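Local coordinates for protein T cell receptor mu chain (Monodelphis domestica, PDB 7L15) that pairs with a gamma chain to form the marsupial gamma-mu T cell receptor, which probably serves in antigen recognition at the T cell surface, at residues V163-S168 and A189-R194; T170-Q175 and G193-N198; L142-D147 and D199-S204. One frame throughout, in Å; residues are numbered along the deposited sequence.

Contact 1: V163-S168 and A189-R194; sequences VSLTSS and AIHIGR
Two N-H groups grip a single acceptor, OE1 of Q175: one is NE2 of H191, the other the backbone N of L165. The histidine tip and the backbone of strand 163-167 are therefore held by the same side-chain oxygen, although no hydrogen bond runs directly between the two segments. With OE1 as acceptor, the proton on NE2 is implied, and the bond helps to fix the rotation of the ring. H191 has CG anti to its backbone N (chi1 -167°), which carries the imidazole from one sheet to the opposing strand of the other. There V163 lies over one ring face in a CH-pi contact, its CB 4.2 Å from the centroid of the H191 ring, displaced toward the rim. V163 CG1, also anti to its backbone N, lies against the root of the ring, 3.7 Å from H191 CB and equally near to CG and CD2. L165 comes alongside, pointing the opposite way from the histidine: its CD1 is 3.8 Å from H191 CD2. The same methyl continues to the backbone of the facing strand, with L165 CD1 3.8 Å from G193 N; since G193 has no side chain, the leucine methyl can rest directly on the main chain. S164 and I192 turn outward from the layer that V163, L165 and H191 fill, and I192 packs on L148 of the T cell receptor gamma chain. V149 and C203 also pack on the leucine. The strand axes approach to 8.1 Å with N-to-C directions 29° apart; side chains of one strand reach the side chains and main chain of the other. This is the interior of an immunoglobulin constant-type beta sandwich, with strands C and E in opposite sheets.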
ATOM      1  N   VAL A 163      16.076   1.189  21.090  1.00 41.83           N
ATOM      2  CA  VAL A 163      15.958  -0.222  21.435  1.00 38.25           C
ATOM      3  C   VAL A 163      17.295  -0.898  21.201  1.00 43.83           C
ATOM      4  O   VAL A 163      18.049  -0.544  20.286  1.00 43.93           O
ATOM      5  CB  VAL A 163      14.874  -0.956  20.623  1.00 42.98           C
ATOM      6  CG1 VAL A 163      14.564  -2.329  21.245  1.00 41.63           C
ATOM      7  CG2 VAL A 163      13.628  -0.116  20.530  1.00 34.97           C
ATOM      8  N   SER A 164      17.577  -1.893  22.032  1.00 44.69           N
ATOM      9  CA  SER A 164      18.818  -2.648  21.945  1.00 44.82           C
ATOM     10  C   SER A 164      18.585  -4.046  22.503  1.00 42.78           C
ATOM     11  O   SER A 164      18.025  -4.194  23.594  1.00 48.93           O
ATOM     12  CB  SER A 164      19.925  -1.919  22.708  1.00 40.68           C
ATOM     13  OG  SER A 164      21.121  -2.645  22.667  1.00 61.33           O
ATOM     14  N   LEU A 165      18.970  -5.059  21.733  1.00 43.30           N
ATOM     15  CA  LEU A 165      19.023  -6.444  22.184  1.00 50.96           C
ATOM     16  C   LEU A 165      20.470  -6.831  22.471  1.00 48.41           C
ATOM     17  O   LEU A 165      21.352  -6.597  21.641  1.00 47.65           O
ATOM     18  CB  LEU A 165      18.446  -7.388  21.125  1.00 51.19           C
ATOM     19  CG  LEU A 165      16.939  -7.537  20.988  1.00 51.97           C
ATOM     20  CD1 LEU A 165      16.654  -8.185  19.651  1.00 46.85           C
ATOM     21  CD2 LEU A 165      16.348  -8.363  22.151  1.00 45.05           C
ATOM     22  N   THR A 166      20.707  -7.457  23.617  1.00 49.19           N
ATOM     23  CA  THR A 166      22.061  -7.801  24.027  1.00 57.72           C
ATOM     24  C   THR A 166      22.079  -9.173  24.675  1.00 58.40           C
ATOM     25  O   THR A 166      21.127  -9.570  25.350  1.00 62.14           O
ATOM     26  CB  THR A 166      22.642  -6.787  25.016  1.00 57.76           C
ATOM     27  OG1 THR A 166      21.760  -6.669  26.138  1.00 59.17           O
ATOM     28  CG2 THR A 166      22.820  -5.421  24.341  1.00 55.20           C
ATOM     29  N   SER A 167      23.179  -9.885  24.464  1.00 60.61           N
ATOM     30  CA  SER A 167      23.425 -11.187  25.072  1.00 63.30           C
ATOM     31  C   SER A 167      24.629 -11.037  25.994  1.00 68.54           C
ATOM     32  O   SER A 167      25.754 -10.825  25.525  1.00 71.07           O
ATOM     33  CB  SER A 167      23.652 -12.250  24.005  1.00 61.65           C
ATOM     34  OG  SER A 167      23.548 -13.552  24.547  1.00 65.11           O
ATOM     35  N   SER A 168      24.376 -11.102  27.305  1.00 70.02           N
ATOM     36  CA  SER A 168      25.400 -10.911  28.340  1.00 75.44           C
ATOM     37  C   SER A 168      26.255  -9.675  28.066  1.00 74.86           C
ATOM     38  O   SER A 168      27.476  -9.688  28.223  1.00 70.87           O
ATOM     39  CB  SER A 168      26.273 -12.161  28.502  1.00 80.12           C
ATOM     40  OG  SER A 168      25.773 -13.002  29.534  1.00 83.34           O
ATOM     41  N   ALA A 189       5.886  -1.547  18.467  1.00 32.94           N
ATOM     42  CA  ALA A 189       7.072  -1.766  17.667  1.00 37.82           C
ATOM     43  C   ALA A 189       7.599  -3.149  17.975  1.00 39.86           C
ATOM     44  O   ALA A 189       7.329  -3.717  19.040  1.00 38.10           O
ATOM     45  CB  ALA A 189       8.143  -0.696  17.941  1.00 37.60           C
ATOM     46  N   ILE A 190       8.332  -3.686  17.010  1.00 39.84           N
ATOM     47  CA  ILE A 190       8.980  -4.980  17.120  1.00 38.99           C
ATOM     48  C   ILE A 190      10.424  -4.804  16.705  1.00 46.47           C
ATOM     49  O   ILE A 190      10.698  -4.254  15.634  1.00 41.66           O
ATOM     50  CB  ILE A 190       8.296  -6.052  16.249  1.00 45.02           C
ATOM     51  CG1 ILE A 190       6.935  -6.393  16.839  1.00 50.87           C
ATOM     52  CG2 ILE A 190       9.167  -7.305  16.169  1.00 40.81           C
ATOM     53  CD1 ILE A 190       6.240  -7.378  16.070  1.00 67.44           C
ATOM     54  N   HIS A 191      11.340  -5.262  17.556  1.00 39.42           N
ATOM     55  CA  HIS A 191      12.769  -5.270  17.287  1.00 40.45           C
ATOM     56  C   HIS A 191      13.207  -6.728  17.154  1.00 47.21           C
ATOM     57  O   HIS A 191      13.050  -7.509  18.099  1.00 41.72           O
ATOM     58  CB  HIS A 191      13.506  -4.560  18.425  1.00 44.27           C
ATOM     59  CG  HIS A 191      14.937  -4.225  18.133  1.00 51.10           C
ATOM     60  ND1 HIS A 191      15.312  -3.404  17.093  1.00 52.08           N
ATOM     61  CD2 HIS A 191      16.079  -4.561  18.777  1.00 52.63           C
ATOM     62  CE1 HIS A 191      16.625  -3.268  17.092  1.00 51.04           C
ATOM     63  NE2 HIS A 191      17.115  -3.957  18.107  1.00 52.30           N
ATOM     64  N   ILE A 192      13.759  -7.090  15.994  1.00 43.01           N
ATOM     65  CA  ILE A 192      14.100  -8.470  15.668  1.00 43.63           C
ATOM     66  C   ILE A 192      15.608  -8.660  15.759  1.00 47.88           C
ATOM     67  O   ILE A 192      16.376  -7.769  15.378  1.00 51.83           O
ATOM     68  CB  ILE A 192      13.583  -8.833  14.266  1.00 49.88           C
ATOM     69  CG1 ILE A 192      12.053  -8.821  14.254  1.00 51.05           C
ATOM     70  CG2 ILE A 192      14.110 -10.178  13.834  1.00 52.73           C
ATOM     71  CD1 ILE A 192      11.438  -9.958  14.989  1.00 50.49           C
ATOM     72  N   GLY A 193      16.035  -9.820  16.262  1.00 44.14           N
ATOM     73  CA  GLY A 193      17.446 -10.149  16.253  1.00 38.28           C
ATOM     74  C   GLY A 193      17.648 -11.648  16.215  1.00 50.04           C
ATOM     75  O   GLY A 193      16.697 -12.421  16.320  1.00 51.56           O
ATOM     76  N   ARG A 194      18.912 -12.056  16.049  1.00 49.27           N
ATOM     77  CA  ARG A 194      19.291 -13.464  15.958  1.00 51.80           C
ATOM     78  C   ARG A 194      20.174 -13.824  17.144  1.00 51.54           C
ATOM     79  O   ARG A 194      21.181 -13.158  17.394  1.00 55.64           O
ATOM     80  CB  ARG A 194      20.024 -13.760  14.646  1.00 60.51           C
ATOM     81  CG  ARG A 194      19.445 -13.064  13.415  1.00 79.21           C
ATOM     82  CD  ARG A 194      17.954 -13.195  13.305  1.00 89.90           C
ATOM     83  NE  ARG A 194      17.553 -14.536  12.936  1.00 94.12           N
ATOM     84  CZ  ARG A 194      16.934 -14.826  11.801  1.00 88.08           C
ATOM     85  NH1 ARG A 194      16.637 -13.854  10.945  1.00 84.93           N
ATOM     86  NH2 ARG A 194      16.601 -16.080  11.533  1.00 82.69           N
TER

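Contact 2: T170-Q175 and G193-N198; sequences TLISAQ and GRVGEN
Polar contacts across these segments are sparse. R194 N donates to S173 O over 3.4 Å, nearly straight but long, hence weak. A firmer bond lies within 170-175: Q175 NE2 reaches back to I172 O at 2.9 Å, the N-H directed at 162° and the donor sitting above the carbonyl plane. That bond closes the chain on itself around S173 and A174 and helps fix the rotation of the amide. A174 has a left-handed backbone conformation and marks the corner. Here the chain leaves the edge strand 170-173 of one sheet and enters strand 175-181 at the edge of the other, the crossing between the two layers of an immunoglobulin beta sandwich. Van der Waals packing, largely of side-chain carbons on main chain, carries most of the contact. I172 holds CG1 between backbone N and carbonyl carbon (chi1 74°), the crowded position, with the remainder extended, so that CD1 is driven over the backbone of the second segment. This methyl stands 3.8 Å from G193 CA, a residue without a side chain, and I172 CD1 lies 3.6 Å from R194 O. V195 CB borders the same I172 methyl at 4.2 Å. On the outer side, A174 CB presses on the aliphatic part of the arginine, 3.5 Å from R194 CG. Ionic bonding lies beyond the segments: bent at chi2 and chi3, R194 carries its guanidinium away to a salt bridge from NH1 to E150 of the T cell receptor gamma chain.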
ATOM      1  N   THR A 170      26.721  -7.702  25.216  1.00 56.15           N
ATOM      2  CA  THR A 170      27.144  -7.257  23.895  1.00 58.06           C
ATOM      3  C   THR A 170      26.011  -7.373  22.870  1.00 54.79           C
ATOM      4  O   THR A 170      25.198  -8.310  22.915  1.00 50.35           O
ATOM      5  CB  THR A 170      28.395  -8.019  23.448  1.00 63.21           C
ATOM      6  OG1 THR A 170      28.137  -9.428  23.458  1.00 75.27           O
ATOM      7  CG2 THR A 170      29.570  -7.721  24.410  1.00 54.15           C
ATOM      8  N   LEU A 171      25.955  -6.383  21.966  1.00 49.81           N
ATOM      9  CA  LEU A 171      24.908  -6.293  20.953  1.00 55.59           C
ATOM     10  C   LEU A 171      24.848  -7.560  20.123  1.00 56.52           C
ATOM     11  O   LEU A 171      25.875  -8.057  19.663  1.00 58.91           O
ATOM     12  CB  LEU A 171      25.169  -5.105  20.037  1.00 57.41           C
ATOM     13  CG  LEU A 171      24.742  -3.698  20.429  1.00 60.90           C
ATOM     14  CD1 LEU A 171      25.287  -2.760  19.394  1.00 55.77           C
ATOM     15  CD2 LEU A 171      23.227  -3.585  20.487  1.00 49.20           C
ATOM     16  N   ILE A 172      23.647  -8.090  19.915  1.00 54.84           N
ATOM     17  CA  ILE A 172      23.563  -9.292  19.093  1.00 60.40           C
ATOM     18  C   ILE A 172      23.560  -8.860  17.633  1.00 72.51           C
ATOM     19  O   ILE A 172      23.388  -7.676  17.324  1.00 71.08           O
ATOM     20  CB  ILE A 172      22.332 -10.162  19.434  1.00 54.57           C
ATOM     21  CG1 ILE A 172      21.038  -9.540  18.924  1.00 56.08           C
ATOM     22  CG2 ILE A 172      22.214 -10.380  20.929  1.00 51.71           C
ATOM     23  CD1 ILE A 172      19.785 -10.379  19.252  1.00 54.58           C
ATOM     24  N   SER A 173      23.766  -9.813  16.733  1.00 82.56           N
ATOM     25  CA  SER A 173      23.807  -9.550  15.306  1.00 88.17           C
ATOM     26  C   SER A 173      22.399  -9.427  14.717  1.00 87.50           C
ATOM     27  O   SER A 173      21.407  -9.910  15.274  1.00 89.13           O
ATOM     28  CB  SER A 173      24.562 -10.672  14.592  1.00 96.02           C
ATOM     29  OG  SER A 173      23.944 -11.921  14.852  1.00101.43           O
ATOM     30  N   ALA A 174      22.332  -8.756  13.565  1.00 79.33           N
ATOM     31  CA  ALA A 174      21.137  -8.708  12.715  1.00 73.47           C
ATOM     32  C   ALA A 174      19.915  -8.112  13.426  1.00 73.96           C
ATOM     33  O   ALA A 174      18.778  -8.534  13.191  1.00 76.34           O
ATOM     34  CB  ALA A 174      20.813 -10.093  12.148  1.00 73.68           C
ATOM     35  N   GLN A 175      20.143  -7.102  14.269  1.00 61.80           N
ATOM     36  CA  GLN A 175      19.054  -6.350  14.887  1.00 58.37           C
ATOM     37  C   GLN A 175      18.426  -5.386  13.891  1.00 56.04           C
ATOM     38  O   GLN A 175      19.125  -4.811  13.052  1.00 55.47           O
ATOM     39  CB  GLN A 175      19.561  -5.557  16.090  1.00 63.20           C
ATOM     40  CG  GLN A 175      19.919  -6.396  17.288  1.00 65.21           C
ATOM     41  CD  GLN A 175      20.473  -5.562  18.428  1.00 56.95           C
ATOM     42  OE1 GLN A 175      19.820  -4.630  18.920  1.00 48.10           O
ATOM     43  NE2 GLN A 175      21.683  -5.891  18.856  1.00 57.94           N
ATOM     44  N   GLY A 193      16.035  -9.820  16.262  1.00 44.14           N
ATOM     45  CA  GLY A 193      17.446 -10.149  16.253  1.00 38.28           C
ATOM     46  C   GLY A 193      17.648 -11.648  16.215  1.00 50.04           C
ATOM     47  O   GLY A 193      16.697 -12.421  16.320  1.00 51.56           O
ATOM     48  N   ARG A 194      18.912 -12.056  16.049  1.00 49.27           N
ATOM     49  CA  ARG A 194      19.291 -13.464  15.958  1.00 51.80           C
ATOM     50  C   ARG A 194      20.174 -13.824  17.144  1.00 51.54           C
ATOM     51  O   ARG A 194      21.181 -13.158  17.394  1.00 55.64           O
ATOM     52  CB  ARG A 194      20.024 -13.760  14.646  1.00 60.51           C
ATOM     53  CG  ARG A 194      19.445 -13.064  13.415  1.00 79.21           C
ATOM     54  CD  ARG A 194      17.954 -13.195  13.305  1.00 89.90           C
ATOM     55  NE  ARG A 194      17.553 -14.536  12.936  1.00 94.12           N
ATOM     56  CZ  ARG A 194      16.934 -14.826  11.801  1.00 88.08           C
ATOM     57  NH1 ARG A 194      16.637 -13.854  10.945  1.00 84.93           N
ATOM     58  NH2 ARG A 194      16.601 -16.080  11.533  1.00 82.69           N
ATOM     59  N   VAL A 195      19.805 -14.879  17.867  1.00 57.72           N
ATOM     60  CA  VAL A 195      20.591 -15.336  19.008  1.00 72.61           C
ATOM     61  C   VAL A 195      20.192 -16.770  19.307  1.00 77.30           C
ATOM     62  O   VAL A 195      19.037 -17.158  19.125  1.00 79.41           O
ATOM     63  CB  VAL A 195      20.394 -14.410  20.238  1.00 83.69           C
ATOM     64  CG1 VAL A 195      19.037 -14.644  20.893  1.00 83.34           C
ATOM     65  CG2 VAL A 195      21.544 -14.581  21.247  1.00 84.88           C
ATOM     66  N   GLY A 196      21.160 -17.561  19.763  1.00 81.32           N
ATOM     67  CA  GLY A 196      20.877 -18.949  20.075  1.00 81.37           C
ATOM     68  C   GLY A 196      19.777 -19.064  21.117  1.00 80.87           C
ATOM     69  O   GLY A 196      19.665 -18.239  22.029  1.00 74.82           O
ATOM     70  N   GLU A 197      18.947 -20.104  20.971  1.00 84.53           N
ATOM     71  CA  GLU A 197      17.766 -20.257  21.816  1.00 86.92           C
ATOM     72  C   GLU A 197      18.125 -20.429  23.283  1.00 86.78           C
ATOM     73  O   GLU A 197      17.256 -20.257  24.146  1.00 85.89           O
ATOM     74  CB  GLU A 197      16.924 -21.449  21.346  1.00 90.10           C
ATOM     75  N   ASN A 198      19.381 -20.746  23.588  1.00 81.05           N
ATOM     76  CA  ASN A 198      19.817 -20.912  24.961  1.00 78.57           C
ATOM     77  C   ASN A 198      20.655 -19.748  25.480  1.00 71.27           C
ATOM     78  O   ASN A 198      21.093 -19.787  26.635  1.00 72.01           O
ATOM     79  CB  ASN A 198      20.594 -22.226  25.100  1.00 86.60           C
ATOM     80  CG  ASN A 198      19.741 -23.445  24.785  1.00 87.81           C
ATOM     81  OD1 ASN A 198      18.822 -23.784  25.535  1.00 83.20           O
ATOM     82  ND2 ASN A 198      20.042 -24.110  23.674  1.00 86.06           N
TER

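Contact 3: L142-D147 and D199-S204; sequences LVRDQD and DAITCS
Strands A and F of the immunoglobulin constant-type sandwich face each other here, in opposite sheets, beside the disulfide that joins the layers through C203 and C151. Their axes come no closer than 8.8 Å and run at 137°. They pair by no backbone bond; side chains of 142-147 meet side chains and carbonyl oxygens of 199-204. L142 supplies the hydrophobic half. Its CG lies anti to the carbonyl carbon (chi1 -78°), and its two methyls divide the opposing strand between them: L142 CD2 is 3.8 Å from C203 CB, while L142 CD1 stands 4.0 Å from I201 CG2, the two side chains crossing obliquely. C203 keeps SG anti to its backbone N, leading the sulfur to C151 while its CB meets the leucine. R144 makes the polar half. Extended from CG to NE, it reaches tip to tip with I201, whose CG2 branch lies 3.4 Å from R144 NH1 and almost equally near NH2, approaching the guanidinium obliquely. H216 flanks both residues. The D199 carboxylate is not in contact with the arginine; the main chain serves instead. R144 NH2 bonds to D199 O and also, weakly, to G196 O in the loop before D199. R144 NH2 comes to 2.7 Å from D199 O near the guanidinium plane, but the N-H is bent to 118° at the hydrogen, making this hydrogen bond weak despite its short length.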
ATOM      1  N   LEU A 142       9.737 -10.159  25.592  1.00 41.76           N
ATOM      2  CA  LEU A 142      10.606 -10.982  24.762  1.00 45.13           C
ATOM      3  C   LEU A 142       9.835 -12.189  24.250  1.00 52.85           C
ATOM      4  O   LEU A 142       9.074 -12.813  24.995  1.00 52.36           O
ATOM      5  CB  LEU A 142      11.829 -11.454  25.549  1.00 46.02           C
ATOM      6  CG  LEU A 142      12.990 -10.492  25.774  1.00 57.56           C
ATOM      7  CD1 LEU A 142      13.954 -11.101  26.783  1.00 60.90           C
ATOM      8  CD2 LEU A 142      13.686 -10.241  24.455  1.00 64.76           C
ATOM      9  N   VAL A 143      10.033 -12.513  22.971  1.00 43.20           N
ATOM     10  CA  VAL A 143       9.442 -13.699  22.370  1.00 40.69           C
ATOM     11  C   VAL A 143      10.513 -14.372  21.532  1.00 45.73           C
ATOM     12  O   VAL A 143      11.345 -13.705  20.907  1.00 47.93           O
ATOM     13  CB  VAL A 143       8.210 -13.383  21.488  1.00 46.88           C
ATOM     14  CG1 VAL A 143       7.435 -14.675  21.197  1.00 47.30           C
ATOM     15  CG2 VAL A 143       7.324 -12.322  22.138  1.00 54.62           C
ATOM     16  N   ARG A 144      10.466 -15.698  21.492  1.00 49.67           N
ATOM     17  CA  ARG A 144      11.480 -16.509  20.836  1.00 57.73           C
ATOM     18  C   ARG A 144      10.840 -17.509  19.884  1.00 52.62           C
ATOM     19  O   ARG A 144       9.726 -17.982  20.107  1.00 62.07           O
ATOM     20  CB  ARG A 144      12.324 -17.274  21.851  1.00 61.19           C
ATOM     21  CG  ARG A 144      13.759 -16.856  21.889  1.00 71.37           C
ATOM     22  CD  ARG A 144      14.572 -17.866  22.671  1.00 88.79           C
ATOM     23  NE  ARG A 144      15.938 -17.406  22.885  1.00 99.65           N
ATOM     24  CZ  ARG A 144      16.342 -16.754  23.970  1.00103.13           C
ATOM     25  NH1 ARG A 144      15.485 -16.481  24.946  1.00105.39           N
ATOM     26  NH2 ARG A 144      17.605 -16.374  24.077  1.00103.31           N
ATOM     27  N   ASP A 145      11.553 -17.801  18.801  1.00 55.40           N
ATOM     28  CA  ASP A 145      11.239 -18.935  17.933  1.00 52.89           C
ATOM     29  C   ASP A 145      12.581 -19.409  17.384  1.00 51.55           C
ATOM     30  O   ASP A 145      13.179 -18.738  16.534  1.00 56.27           O
ATOM     31  CB  ASP A 145      10.269 -18.550  16.824  1.00 56.45           C
ATOM     32  CG  ASP A 145       9.740 -19.750  16.065  1.00 63.12           C
ATOM     33  OD1 ASP A 145       9.191 -20.674  16.702  1.00 71.86           O
ATOM     34  OD2 ASP A 145       9.850 -19.763  14.826  1.00 71.66           O
ATOM     35  N   GLN A 146      13.072 -20.526  17.923  1.00 61.29           N
ATOM     36  CA  GLN A 146      14.369 -21.110  17.569  1.00 60.68           C
ATOM     37  C   GLN A 146      15.447 -20.060  17.815  1.00 59.22           C
ATOM     38  O   GLN A 146      15.575 -19.611  18.968  1.00 60.19           O
ATOM     39  CB  GLN A 146      14.283 -21.666  16.149  1.00 69.79           C
ATOM     40  CG  GLN A 146      13.062 -22.533  15.944  1.00 84.24           C
ATOM     41  CD  GLN A 146      13.112 -23.304  14.654  1.00 91.97           C
ATOM     42  OE1 GLN A 146      14.055 -24.050  14.411  1.00 97.06           O
ATOM     43  NE2 GLN A 146      12.093 -23.129  13.812  1.00 95.02           N
ATOM     44  N   ASP A 147      16.228 -19.655  16.808  1.00 54.90           N
ATOM     45  CA  ASP A 147      17.326 -18.706  16.969  1.00 63.76           C
ATOM     46  C   ASP A 147      16.905 -17.273  16.688  1.00 60.72           C
ATOM     47  O   ASP A 147      17.759 -16.386  16.601  1.00 61.15           O
ATOM     48  CB  ASP A 147      18.503 -19.082  16.059  1.00 78.01           C
ATOM     49  CG  ASP A 147      18.157 -18.989  14.580  1.00 95.79           C
ATOM     50  OD1 ASP A 147      17.158 -19.608  14.156  1.00102.99           O
ATOM     51  OD2 ASP A 147      18.879 -18.286  13.840  1.00103.08           O
ATOM     52  N   ASP A 199      20.888 -18.716  24.678  1.00 62.68           N
ATOM     53  CA  ASP A 199      21.684 -17.594  25.160  1.00 59.19           C
ATOM     54  C   ASP A 199      20.835 -16.669  26.026  1.00 61.70           C
ATOM     55  O   ASP A 199      19.619 -16.544  25.844  1.00 61.31           O
ATOM     56  CB  ASP A 199      22.295 -16.809  23.998  1.00 66.45           C
ATOM     57  CG  ASP A 199      23.409 -17.564  23.298  1.00 80.55           C
ATOM     58  OD1 ASP A 199      23.813 -18.632  23.807  1.00 87.05           O
ATOM     59  OD2 ASP A 199      23.877 -17.086  22.237  1.00 84.50           O
ATOM     60  N   ALA A 200      21.485 -16.037  26.998  1.00 58.07           N
ATOM     61  CA  ALA A 200      20.831 -14.995  27.771  1.00 56.59           C
ATOM     62  C   ALA A 200      20.584 -13.792  26.871  1.00 62.47           C
ATOM     63  O   ALA A 200      21.466 -13.376  26.114  1.00 65.72           O
ATOM     64  CB  ALA A 200      21.685 -14.602  28.978  1.00 54.10           C
ATOM     65  N   ILE A 201      19.377 -13.248  26.924  1.00 60.55           N
ATOM     66  CA  ILE A 201      19.004 -12.148  26.050  1.00 58.55           C
ATOM     67  C   ILE A 201      18.325 -11.069  26.881  1.00 58.70           C
ATOM     68  O   ILE A 201      17.569 -11.365  27.814  1.00 48.75           O
ATOM     69  CB  ILE A 201      18.106 -12.632  24.884  1.00 58.79           C
ATOM     70  CG1 ILE A 201      17.725 -11.465  23.976  1.00 60.97           C
ATOM     71  CG2 ILE A 201      16.882 -13.390  25.388  1.00 55.76           C
ATOM     72  CD1 ILE A 201      18.936 -10.789  23.377  1.00 67.90           C
ATOM     73  N   THR A 202      18.633  -9.817  26.569  1.00 47.51           N
ATOM     74  CA  THR A 202      18.001  -8.684  27.220  1.00 51.97           C
ATOM     75  C   THR A 202      17.531  -7.714  26.154  1.00 46.73           C
ATOM     76  O   THR A 202      18.297  -7.352  25.256  1.00 49.25           O
ATOM     77  CB  THR A 202      18.962  -7.971  28.186  1.00 51.42           C
ATOM     78  OG1 THR A 202      19.242  -8.827  29.301  1.00 58.49           O
ATOM     79  CG2 THR A 202      18.346  -6.668  28.690  1.00 54.32           C
ATOM     80  N   CYS A 203      16.279  -7.297  26.244  1.00 46.45           N
ATOM     81  CA  CYS A 203      15.787  -6.223  25.408  1.00 45.68           C
ATOM     82  C   CYS A 203      15.655  -4.978  26.263  1.00 43.78           C
ATOM     83  O   CYS A 203      15.006  -5.009  27.312  1.00 55.33           O
ATOM     84  CB  CYS A 203      14.445  -6.565  24.772  1.00 43.95           C
ATOM     85  SG  CYS A 203      13.999  -5.266  23.647  1.00 55.40           S
ATOM     86  N   SER A 204      16.250  -3.889  25.817  1.00 43.17           N
ATOM     87  CA  SER A 204      16.327  -2.687  26.622  1.00 43.86           C
ATOM     88  C   SER A 204      15.816  -1.506  25.811  1.00 43.82           C
ATOM     89  O   SER A 204      16.302  -1.256  24.702  1.00 41.19           O
ATOM     90  CB  SER A 204      17.760  -2.449  27.089  1.00 45.37           C
ATOM     91  OG  SER A 204      17.895  -1.115  27.538  1.00 53.06           O
TER

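All three contacts lie in the constant-type domain, their centres about 7 Å apart from one another, and together they close one end of its core. Contacts 1 and 3 bridge the two sheets: 139-145 and 187-194 belong to one layer, 162-167 and 201-207 to the other. Contact 2 lies at the edge, where the chain passes between layers, and shares G193 and R194 with contact 1. Along the chain, contact 3 spans the widest interval, starting before and ending after the other two. V195 N to D147 O (2.8 Å) joins contacts 2 and 3. The outer face of the sheet holding 139-145 and 187-194 packs on the gamma chain.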